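Local coordinates for protein putative pyridoxamine 5-phosphate-dependent dehydrase, WbdK (Escherichia coli O55:H7, PDB 2GMU) that removes the C3'-hydroxyl group of GDP-4-keto-6-deoxy-D-mannose by a combined transamination-deoxygenation reaction on the route to L-colitose, at residues A[213-218]-A[250-255]; A[178-183]-A[200-205]; A[88-93]-A[335-340]. All coordinates share one frame; numbering follows the deposited sequence.

Interaction 1 of 3, residues A[213-218]-A[250-255]; sequences CIRAHG and NVRPLE. With PDG (N-({3-hydroxy-2-methyl-5-[(phosphonooxy)methyl]pyridin-4-yl}methyl)-D-glutamic acid), chain E.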
loop_
_atom_site.group_PDB
_atom_site.type_symbol
_atom_site.label_atom_id
_atom_site.label_comp_id
_atom_site.label_asym_id
_atom_site.label_seq_id
_atom_site.Cartn_x
_atom_site.Cartn_y
_atom_site.Cartn_z
ATOM N N CYS A 213 -12.826 -6.012 1.791
ATOM C CA CYS A 213 -13.321 -4.664 1.605
ATOM C C CYS A 213 -12.262 -3.551 1.697
ATOM O O CYS A 213 -12.186 -2.683 0.822
ATOM C CB CYS A 213 -14.555 -4.447 2.519
ATOM S SG CYS A 213 -15.309 -2.797 2.494
ATOM N N ILE A 214 -11.440 -3.583 2.755
ATOM C CA ILE A 214 -10.417 -2.564 2.996
ATOM C C ILE A 214 -9.180 -2.625 2.126
ATOM O O ILE A 214 -8.422 -1.658 2.059
ATOM C CB ILE A 214 -10.057 -2.400 4.466
ATOM C CG1 ILE A 214 -9.627 -3.731 5.085
ATOM C CG2 ILE A 214 -11.247 -1.825 5.222
ATOM C CD1 ILE A 214 -8.934 -3.587 6.437
ATOM N N ARG A 215 -8.978 -3.777 1.488
ATOM C CA ARG A 215 -7.842 -3.989 0.606
ATOM C C ARG A 215 -8.034 -3.174 -0.653
ATOM O O ARG A 215 -7.095 -2.707 -1.316
ATOM C CB ARG A 215 -7.773 -5.455 0.174
ATOM C CG ARG A 215 -6.837 -5.710 -1.014
ATOM C CD ARG A 215 -6.576 -7.192 -1.298
ATOM N NE ARG A 215 -7.777 -7.870 -1.800
ATOM C CZ ARG A 215 -7.849 -9.131 -2.251
ATOM N NH1 ARG A 215 -6.808 -9.969 -2.291
ATOM N NH2 ARG A 215 -9.030 -9.582 -2.663
ATOM N N ALA A 216 -9.311 -3.039 -0.990
ATOM C CA ALA A 216 -9.650 -2.347 -2.203
ATOM C C ALA A 216 -10.775 -1.359 -2.092
ATOM O O ALA A 216 -11.928 -1.716 -2.321
ATOM C CB ALA A 216 -10.019 -3.355 -3.275
ATOM N N HIS A 217 -10.383 -0.128 -1.777
ATOM C CA HIS A 217 -11.260 1.011 -1.722
ATOM C C HIS A 217 -12.401 0.987 -0.715
ATOM O O HIS A 217 -13.221 1.905 -0.710
ATOM C CB HIS A 217 -11.750 1.360 -3.150
ATOM C CG HIS A 217 -10.644 1.421 -4.178
ATOM N ND1 HIS A 217 -9.706 2.447 -4.196
ATOM C CD2 HIS A 217 -10.349 0.583 -5.217
ATOM C CE1 HIS A 217 -8.885 2.217 -5.215
ATOM N NE2 HIS A 217 -9.245 1.103 -5.851
ATOM N N GLY A 218 -12.477 -0.013 0.158
ATOM C CA GLY A 218 -13.582 -0.012 1.110
ATOM C C GLY A 218 -14.921 -0.166 0.377
ATOM O O GLY A 218 -15.971 0.312 0.809
ATOM N N ASN A 250 -5.965 0.945 -0.906
ATOM C CA ASN A 250 -5.789 0.260 -2.166
ATOM C C ASN A 250 -4.445 -0.399 -1.999
ATOM O O ASN A 250 -3.415 0.255 -2.170
ATOM C CB ASN A 250 -5.838 1.064 -3.483
ATOM C CG ASN A 250 -5.407 0.216 -4.683
ATOM O OD1 ASN A 250 -5.260 -1.014 -4.582
ATOM N ND2 ASN A 250 -5.176 0.853 -5.830
ATOM N N VAL A 251 -4.467 -1.665 -1.597
ATOM C CA VAL A 251 -3.231 -2.391 -1.404
ATOM C C VAL A 251 -3.283 -3.702 -2.145
ATOM O O VAL A 251 -2.748 -4.723 -1.712
ATOM C CB VAL A 251 -2.821 -2.570 0.053
ATOM C CG1 VAL A 251 -2.561 -1.207 0.691
ATOM C CG2 VAL A 251 -3.893 -3.318 0.836
ATOM N N ARG A 252 -3.954 -3.645 -3.284
ATOM C CA ARG A 252 -4.088 -4.827 -4.094
ATOM C C ARG A 252 -2.745 -5.275 -4.620
ATOM O O ARG A 252 -1.873 -4.460 -4.905
ATOM C CB ARG A 252 -4.963 -4.537 -5.299
ATOM C CG ARG A 252 -6.441 -4.436 -4.972
ATOM C CD ARG A 252 -7.250 -4.102 -6.219
ATOM N NE ARG A 252 -6.706 -2.950 -6.931
ATOM C CZ ARG A 252 -7.434 -2.078 -7.622
ATOM N NH1 ARG A 252 -8.755 -2.184 -7.738
ATOM N NH2 ARG A 252 -6.816 -1.064 -8.214
ATOM N N PRO A 253 -2.589 -6.575 -4.778
ATOM C CA PRO A 253 -1.362 -7.067 -5.344
ATOM C C PRO A 253 -1.578 -7.106 -6.857
ATOM O O PRO A 253 -2.704 -7.016 -7.360
ATOM C CB PRO A 253 -1.245 -8.515 -4.865
ATOM C CG PRO A 253 -2.680 -8.967 -4.640
ATOM C CD PRO A 253 -3.524 -7.703 -4.523
ATOM N N LEU A 254 -0.496 -7.253 -7.595
ATOM C CA LEU A 254 -0.606 -7.339 -9.036
ATOM C C LEU A 254 -0.957 -8.755 -9.440
ATOM O O LEU A 254 -0.534 -9.733 -8.797
ATOM C CB LEU A 254 0.696 -6.895 -9.725
ATOM C CG LEU A 254 0.921 -5.387 -9.606
ATOM C CD1 LEU A 254 2.213 -5.005 -10.312
ATOM C CD2 LEU A 254 -0.245 -4.636 -10.241
ATOM N N GLU A 255 -1.730 -8.876 -10.507
ATOM C CA GLU A 255 -2.078 -10.207 -10.947
ATOM C C GLU A 255 -0.840 -11.091 -11.135
ATOM O O GLU A 255 -0.860 -12.301 -10.894
ATOM C CB GLU A 255 -2.971 -10.178 -12.190
ATOM C CG GLU A 255 -3.335 -11.599 -12.640
ATOM C CD GLU A 255 -4.550 -12.137 -11.949
ATOM O OE1 GLU A 255 -4.844 -11.849 -10.805
ATOM O OE2 GLU A 255 -5.244 -12.946 -12.713
HETATM N N1 PDG E . -8.463 9.637 -6.396
HETATM C C2 PDG E . -9.343 9.865 -7.368
HETATM C C2A PDG E . -10.103 11.161 -7.438
HETATM C C3 PDG E . -9.566 8.906 -8.339
HETATM O O3 PDG E . -10.451 9.085 -9.342
HETATM C C4 PDG E . -8.854 7.734 -8.289
HETATM C C4A PDG E . -9.097 6.701 -9.398
HETATM C C5 PDG E . -7.945 7.474 -7.255
HETATM C C6 PDG E . -7.755 8.491 -6.330
HETATM C C5A PDG E . -7.191 6.290 -7.360
HETATM O OP4 PDG E . -5.973 5.913 -7.822
HETATM P P PDG E . -5.782 4.312 -7.779
HETATM O OP1 PDG E . -6.812 3.620 -8.568
HETATM O OP2 PDG E . -4.335 3.988 -8.405
HETATM O OP3 PDG E . -5.835 3.789 -6.249
HETATM N NA PDG E . -9.960 5.688 -8.907
HETATM C CAA PDG E . -9.925 4.480 -9.464
HETATM C CBA PDG E . -10.844 3.362 -8.935
HETATM C CGA PDG E . -10.721 2.114 -9.821
HETATM C CDA PDG E . -9.700 1.127 -9.226
HETATM O OE1 PDG E . -8.623 1.555 -8.675
HETATM O OE2 PDG E . -9.937 -0.134 -9.292
HETATM C CA PDG E . -8.956 4.223 -10.637
HETATM O OA PDG E . -7.703 4.469 -10.505
HETATM O OXT PDG E . -9.405 3.782 -11.752
#
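The imidazole of His217 meets one face of the Arg252 guanidinium through NE2, 3.8 Å from NH1, with the two planes 83° apart; seen from the imidazole, NH1 lies near the plane at the ring edge. Phosphate oxygen OP3 of the bound cofactor-glutamate adduct PDG also lies in the plane at that ring's edge, while OE2 of PDG lies in plane at the edge of the guanidinium. This is the glutamate-binding end of an aminotransferase-type active site shared between two subunits. Arg252 holds the side-chain carboxylate of the adduct from two nitrogens: NH1 to OE2 is 2.8 Å and nearly straight (170°), and NH2 to OE1 is 3.2 Å. His217 NE2 adds a weak, bent bond to the same OE1 at 2.9 Å. The rotation of the guanidinium is further fixed by NE, which is salt-bridged to Glu196 of the second subunit.

Asn250 serves the other end of the ligand. CG anti to the backbone N (chi1 171°) sends the amide to the phosphate, while CB packs against CE1 of His217. ND2 donates to OP3 of PDG at 3.0 Å and also bonds that same Glu196 of the second subunit; OD1 accepts the backbone N of Arg252 at 3.2 Å, closing an Asx turn. The turn couples the phosphate-binding amide to the start of the carboxylate-binding arginine.

Nearer the backbone, the aliphatic part of Arg252 packs over the methyl of Ala216 and crosses the Arg215 chain, whose NH1 instead pairs with Glu40. The backbones join in a single bridge between Ala216 and Asn250. There Arg215 O receives Val251 N at 2.8 Å and is also approached by Asn250 CA at 3.4 Å.

Interaction 2 of 3, residues A[178-183]-A[200-205]; sequences FGLMGT and IVTDDE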
loop_
_atom_site.group_PDB
_atom_site.type_symbol
_atom_site.label_atom_id
_atom_site.label_comp_id
_atom_site.label_asym_id
_atom_site.label_seq_id
_atom_site.Cartn_x
_atom_site.Cartn_y
_atom_site.Cartn_z
ATOM N N PHE A 178 -1.981 -19.741 14.243
ATOM C CA PHE A 178 -2.268 -19.800 15.665
ATOM C C PHE A 178 -3.088 -18.603 16.114
ATOM O O PHE A 178 -4.038 -18.739 16.871
ATOM C CB PHE A 178 -1.001 -19.889 16.532
ATOM C CG PHE A 178 -0.333 -21.224 16.391
ATOM C CD1 PHE A 178 0.568 -21.462 15.353
ATOM C CD2 PHE A 178 -0.611 -22.269 17.274
ATOM C CE1 PHE A 178 1.191 -22.706 15.209
ATOM C CE2 PHE A 178 0.008 -23.518 17.148
ATOM C CZ PHE A 178 0.912 -23.738 16.108
ATOM N N GLY A 179 -2.709 -17.415 15.660
ATOM C CA GLY A 179 -3.432 -16.218 16.047
ATOM C C GLY A 179 -4.710 -16.003 15.241
ATOM O O GLY A 179 -4.923 -16.604 14.192
ATOM N N LEU A 180 -5.575 -15.123 15.731
ATOM C CA LEU A 180 -6.807 -14.829 15.020
ATOM C C LEU A 180 -6.495 -14.558 13.547
ATOM O O LEU A 180 -7.234 -14.912 12.635
ATOM C CB LEU A 180 -7.505 -13.624 15.667
ATOM C CG LEU A 180 -8.651 -13.064 14.840
ATOM C CD1 LEU A 180 -9.802 -14.069 14.786
ATOM C CD2 LEU A 180 -9.098 -11.744 15.458
ATOM N N MET A 181 -5.365 -13.901 13.326
ATOM C CA MET A 181 -4.885 -13.608 11.997
ATOM C C MET A 181 -3.391 -13.853 12.013
ATOM O O MET A 181 -2.761 -13.817 13.076
ATOM C CB MET A 181 -5.143 -12.162 11.534
ATOM C CG MET A 181 -6.543 -11.885 11.006
ATOM S SD MET A 181 -6.784 -10.122 10.650
ATOM C CE MET A 181 -7.221 -9.480 12.288
ATOM N N GLY A 182 -2.847 -14.091 10.828
ATOM C CA GLY A 182 -1.429 -14.293 10.642
ATOM C C GLY A 182 -0.957 -13.577 9.370
ATOM O O GLY A 182 -1.645 -13.614 8.351
ATOM N N THR A 183 0.210 -12.915 9.424
ATOM C CA THR A 183 0.746 -12.239 8.247
ATOM C C THR A 183 1.965 -12.961 7.695
ATOM O O THR A 183 2.737 -13.572 8.443
ATOM C CB THR A 183 1.075 -10.750 8.441
ATOM O OG1 THR A 183 2.085 -10.604 9.411
ATOM C CG2 THR A 183 -0.183 -9.969 8.799
ATOM N N ILE A 200 -2.559 -12.495 4.309
ATOM C CA ILE A 200 -3.105 -12.596 5.650
ATOM C C ILE A 200 -3.964 -13.842 5.719
ATOM O O ILE A 200 -4.747 -14.122 4.818
ATOM C CB ILE A 200 -3.938 -11.382 6.058
ATOM C CG1 ILE A 200 -3.180 -10.094 5.759
ATOM C CG2 ILE A 200 -4.267 -11.481 7.549
ATOM C CD1 ILE A 200 -4.090 -8.879 5.656
ATOM N N VAL A 201 -3.831 -14.613 6.779
ATOM C CA VAL A 201 -4.683 -15.775 6.876
ATOM C C VAL A 201 -5.599 -15.616 8.070
ATOM O O VAL A 201 -5.251 -14.938 9.046
ATOM C CB VAL A 201 -3.956 -17.119 6.929
ATOM C CG1 VAL A 201 -3.099 -17.303 5.691
ATOM C CG2 VAL A 201 -3.138 -17.268 8.208
ATOM N N THR A 202 -6.764 -16.251 7.971
ATOM C CA THR A 202 -7.753 -16.218 9.032
ATOM C C THR A 202 -8.749 -17.343 8.882
ATOM O O THR A 202 -8.938 -17.883 7.800
ATOM C CB THR A 202 -8.474 -14.849 9.176
ATOM O OG1 THR A 202 -9.148 -14.772 10.417
ATOM C CG2 THR A 202 -9.457 -14.588 8.030
ATOM N N ASP A 203 -9.372 -17.674 10.004
ATOM C CA ASP A 203 -10.403 -18.685 10.044
ATOM C C ASP A 203 -11.741 -18.016 10.288
ATOM O O ASP A 203 -12.763 -18.670 10.236
ATOM C CB ASP A 203 -10.125 -19.813 11.050
ATOM C CG ASP A 203 -9.016 -20.698 10.547
ATOM O OD1 ASP A 203 -8.961 -21.119 9.404
ATOM O OD2 ASP A 203 -8.092 -20.929 11.452
ATOM N N ASP A 204 -11.699 -16.704 10.528
ATOM C CA ASP A 204 -12.869 -15.887 10.782
ATOM C C ASP A 204 -13.448 -15.260 9.517
ATOM O O ASP A 204 -12.800 -14.460 8.855
ATOM C CB ASP A 204 -12.546 -14.790 11.810
ATOM C CG ASP A 204 -13.780 -14.133 12.359
ATOM O OD1 ASP A 204 -14.105 -14.200 13.526
ATOM O OD2 ASP A 204 -14.476 -13.498 11.454
ATOM N N GLU A 205 -14.694 -15.625 9.205
ATOM C CA GLU A 205 -15.395 -15.143 8.039
ATOM C C GLU A 205 -15.627 -13.655 8.053
ATOM O O GLU A 205 -15.475 -13.003 7.022
ATOM C CB GLU A 205 -16.742 -15.849 7.808
ATOM C CG GLU A 205 -17.184 -15.782 6.332
ATOM C CD GLU A 205 -18.508 -16.467 6.092
ATOM O OE1 GLU A 205 -19.263 -16.779 6.991
ATOM O OE2 GLU A 205 -18.760 -16.699 4.825
HETATM O O HOH W 1 -8.592 -17.510 12.620
#
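Gly182 and Val201 form the tight centre of this contact, an antiparallel hydrogen-bonded pair with two backbone bonds: Val201 N to Gly182 O at 2.9 Å and Gly182 N to Val201 O at 3.1 Å. CG2 of Val201 lies beside the glycine backbone, 4.1 Å from Gly182 N. Two CA-H...O contacts reinforce the ladder, Ile200 CA reaching Gly182 O at 3.2 Å and Met181 CA reaching Val201 O. Met181, Thr183, Ile200 and Thr202 share one face, where Met181 and Ile200 make an apolar pair: a chi1 of -49° sets CG1 of Ile200 opposite the carbonyl carbon and turns CG2 toward Met181 CB, 4.1 Å away. Helices 58-71 and 205-215 cover this face.

The strands run at 159° to each other and belong to the large mixed sheet of the fold-type-I PLP-enzyme architecture. Within it, strand 198-202 is the antiparallel member, set between 51-55 and 181-185.

Beyond the end of the paired strands, near Leu180 and Asp203, side-chain and water bonds take over. Thr202 turns OG1 anti to its backbone N (chi1 -165°) and donates to Leu180 O at 2.9 Å, almost in line with the carbonyl bond. The same OG1 accepts Asp204 N, an ST turn that leads into helix 205-215, whose first turn Asp204 caps through OD2 to Ile207 N. Leu180 O is gripped a second time by a water that also accepts Asp203 N at 2.7 Å. Here the apolar contact thins to one methyl, Leu180 CD1, against Asp204 CB, and exposed Asp203 turns its carboxylate to Lys50 N.

Interaction 3 of 3, residues A[88-93]-A[335-340]; sequences VSWSTT and IVTGNF. With PDG (N-({3-hydroxy-2-methyl-5-[(phosphonooxy)methyl]pyridin-4-yl}methyl)-D-glutamic acid), chain D.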
loop_
_atom_site.group_PDB
_atom_site.type_symbol
_atom_site.label_atom_id
_atom_site.label_comp_id
_atom_site.label_asym_id
_atom_site.label_seq_id
_atom_site.Cartn_x
_atom_site.Cartn_y
_atom_site.Cartn_z
ATOM N N VAL A 88 12.136 -6.969 19.460
ATOM C CA VAL A 88 12.859 -7.193 18.234
ATOM C C VAL A 88 11.915 -7.657 17.147
ATOM O O VAL A 88 11.166 -8.617 17.339
ATOM C CB VAL A 88 14.016 -8.158 18.440
ATOM C CG1 VAL A 88 14.760 -8.353 17.128
ATOM C CG2 VAL A 88 14.940 -7.580 19.506
ATOM N N SER A 89 11.952 -6.919 16.035
ATOM C CA SER A 89 11.131 -7.194 14.870
ATOM C C SER A 89 11.299 -6.116 13.797
ATOM O O SER A 89 11.933 -5.080 13.999
ATOM C CB SER A 89 9.661 -7.389 15.258
ATOM O OG SER A 89 8.887 -7.604 14.093
ATOM N N TRP A 90 10.693 -6.340 12.646
ATOM C CA TRP A 90 10.746 -5.362 11.581
ATOM C C TRP A 90 9.925 -4.110 11.958
ATOM O O TRP A 90 8.992 -4.163 12.756
ATOM C CB TRP A 90 10.370 -5.974 10.217
ATOM C CG TRP A 90 10.596 -5.019 9.080
ATOM C CD1 TRP A 90 9.641 -4.421 8.316
ATOM C CD2 TRP A 90 11.859 -4.563 8.585
ATOM N NE1 TRP A 90 10.225 -3.620 7.365
ATOM C CE2 TRP A 90 11.589 -3.671 7.515
ATOM C CE3 TRP A 90 13.186 -4.816 8.943
ATOM C CZ2 TRP A 90 12.615 -3.014 6.827
ATOM C CZ3 TRP A 90 14.199 -4.181 8.246
ATOM C CH2 TRP A 90 13.917 -3.289 7.203
ATOM N N SER A 91 10.286 -2.964 11.400
ATOM C CA SER A 91 9.587 -1.725 11.731
ATOM C C SER A 91 8.107 -1.696 11.402
ATOM O O SER A 91 7.334 -1.011 12.080
ATOM C CB SER A 91 10.263 -0.498 11.166
ATOM O OG SER A 91 10.143 -0.530 9.757
ATOM N N THR A 92 7.723 -2.424 10.351
ATOM C CA THR A 92 6.331 -2.467 9.918
ATOM C C THR A 92 5.437 -3.325 10.794
ATOM O O THR A 92 4.217 -3.408 10.635
ATOM C CB THR A 92 6.100 -2.632 8.408
ATOM O OG1 THR A 92 6.750 -3.801 7.930
ATOM C CG2 THR A 92 6.580 -1.362 7.697
ATOM N N THR A 93 6.066 -3.964 11.755
ATOM C CA THR A 93 5.296 -4.716 12.698
ATOM C C THR A 93 4.656 -3.701 13.661
ATOM O O THR A 93 3.536 -3.863 14.144
ATOM C CB THR A 93 6.229 -5.642 13.492
ATOM O OG1 THR A 93 6.859 -6.555 12.634
ATOM C CG2 THR A 93 5.449 -6.359 14.583
ATOM N N ILE A 335 20.662 -8.725 13.419
ATOM C CA ILE A 335 19.546 -9.614 13.560
ATOM C C ILE A 335 18.309 -8.778 13.347
ATOM O O ILE A 335 17.876 -8.048 14.233
ATOM C CB ILE A 335 19.565 -10.305 14.904
ATOM C CG1 ILE A 335 20.773 -11.251 14.902
ATOM C CG2 ILE A 335 18.240 -11.055 15.078
ATOM C CD1 ILE A 335 21.221 -11.743 16.277
ATOM N N VAL A 336 17.767 -8.856 12.144
ATOM C CA VAL A 336 16.615 -8.036 11.842
ATOM C C VAL A 336 17.071 -6.575 12.022
ATOM O O VAL A 336 18.077 -6.178 11.435
ATOM C CB VAL A 336 15.323 -8.457 12.585
ATOM C CG1 VAL A 336 14.066 -7.994 11.858
ATOM C CG2 VAL A 336 15.218 -9.968 12.735
ATOM N N THR A 337 16.374 -5.799 12.851
ATOM C CA THR A 337 16.662 -4.393 13.117
ATOM C C THR A 337 17.433 -4.154 14.408
ATOM O O THR A 337 17.874 -3.035 14.685
ATOM C CB THR A 337 15.330 -3.618 13.251
ATOM O OG1 THR A 337 14.683 -3.945 14.483
ATOM C CG2 THR A 337 14.426 -3.930 12.062
ATOM N N GLY A 338 17.563 -5.203 15.213
ATOM C CA GLY A 338 18.224 -5.103 16.497
ATOM C C GLY A 338 17.180 -4.632 17.500
ATOM O O GLY A 338 15.977 -4.885 17.352
ATOM N N ASN A 339 17.624 -3.925 18.519
ATOM C CA ASN A 339 16.675 -3.448 19.500
ATOM C C ASN A 339 15.903 -2.253 18.953
ATOM O O ASN A 339 16.425 -1.151 18.846
ATOM C CB ASN A 339 17.378 -3.169 20.835
ATOM C CG ASN A 339 16.487 -2.464 21.805
ATOM O OD1 ASN A 339 15.279 -2.682 21.800
ATOM N ND2 ASN A 339 17.086 -1.598 22.613
ATOM N N PHE A 340 14.656 -2.489 18.559
ATOM C CA PHE A 340 13.804 -1.439 18.003
ATOM C C PHE A 340 13.739 -0.204 18.881
ATOM O O PHE A 340 13.659 0.934 18.408
ATOM C CB PHE A 340 12.364 -1.931 17.710
ATOM C CG PHE A 340 11.568 -0.937 16.892
ATOM C CD1 PHE A 340 11.827 -0.724 15.535
ATOM C CD2 PHE A 340 10.543 -0.200 17.491
ATOM C CE1 PHE A 340 11.094 0.203 14.787
ATOM C CE2 PHE A 340 9.786 0.721 16.761
ATOM C CZ PHE A 340 10.066 0.918 15.405
HETATM N N1 PDG D . 7.330 -7.978 9.412
HETATM C C2 PDG D . 8.460 -8.607 9.692
HETATM C C2A PDG D . 8.678 -9.221 11.050
HETATM C C3 PDG D . 9.451 -8.700 8.735
HETATM O O3 PDG D . 10.620 -9.339 8.969
HETATM C C4 PDG D . 9.228 -8.131 7.497
HETATM C C4A PDG D . 10.338 -8.267 6.428
HETATM C C5 PDG D . 8.044 -7.427 7.212
HETATM C C6 PDG D . 7.093 -7.431 8.216
HETATM C C5A PDG D . 7.849 -6.997 5.911
HETATM O OP4 PDG D . 7.353 -7.589 4.798
HETATM P P PDG D . 7.576 -6.700 3.488
HETATM O OP1 PDG D . 9.026 -6.453 3.306
HETATM O OP2 PDG D . 6.987 -7.585 2.268
HETATM O OP3 PDG D . 6.782 -5.287 3.555
HETATM N NA PDG D . 11.145 -7.081 6.403
HETATM C CAA PDG D . 11.930 -6.826 5.292
HETATM C CBA PDG D . 12.828 -5.579 5.183
HETATM C CGA PDG D . 13.608 -5.663 3.852
HETATM C CDA PDG D . 12.843 -4.951 2.711
HETATM O OE1 PDG D . 11.555 -4.942 2.671
HETATM O OE2 PDG D . 13.504 -4.366 1.783
HETATM C CA PDG D . 11.905 -7.812 4.126
HETATM O OA PDG D . 12.793 -8.742 4.061
HETATM O OXT PDG D . 11.000 -7.683 3.225
#
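One wall of the PLP pocket is built where a type II' beta turn, Ile335 to Gly338, sets Val336 and Thr337 against Ser89 and Trp90 at the start of helix 91-99. Val336, at the second position of the turn with positive phi, directs CG1 to the indole edge near its plane and to Trp90 N at 3.8 Å. Thr337 meets the chain with both branches: CG2 packs 3.5 Å from Trp90 CE3, while OG1 donates to Ser89 O at 3.0 Å, tilted 33° from the carbonyl plane. Further out, Val88 CG2 rests on Gly338 O at 3.6 Å, and CB of Ser91 approaches Phe340 CE1 at 3.8 Å.

The indole lies between protein and ligand. Ser91 OG is above one face, offset toward the rim, and itself bonds to His217 O of the second subunit; over the opposite face lies CBA of the PDG glutamate chain. The rings of His217 and Phe244 of the second subunit also meet the indole.

Ser89 OG donates to Thr93 OG1, which in turn is bonded to Asp161. Between the two segments a lone hydroxyl bond is set among mostly van der Waals contacts, so what segment 335-340 gives the indole itself is apolar, with Val336 CG1 at its edge and Thr337 CG2 obliquely.

Interactions 1 and 3 serve the same kind of site from opposite partners of the dimer. The PDG beside Trp90 in interaction 3 is also bonded by Asn250 and Arg252 of the second subunit, and the PDG of interaction 1 is also bonded by Gly58, Ser59, Glu164, Ser185 and His190 of the second subunit. Within one chain the two contacts are therefore apart, with centres about 26 Å and nearest atoms about 12 Å from each other. Interaction 2 touches neither, its nearest atoms being about 7 Å from those of each. Its strand 198-202 leads into helix 205-215, which ends at interaction 1, and its Thr183 side chain lies about 6 Å from the PDG of interaction 3.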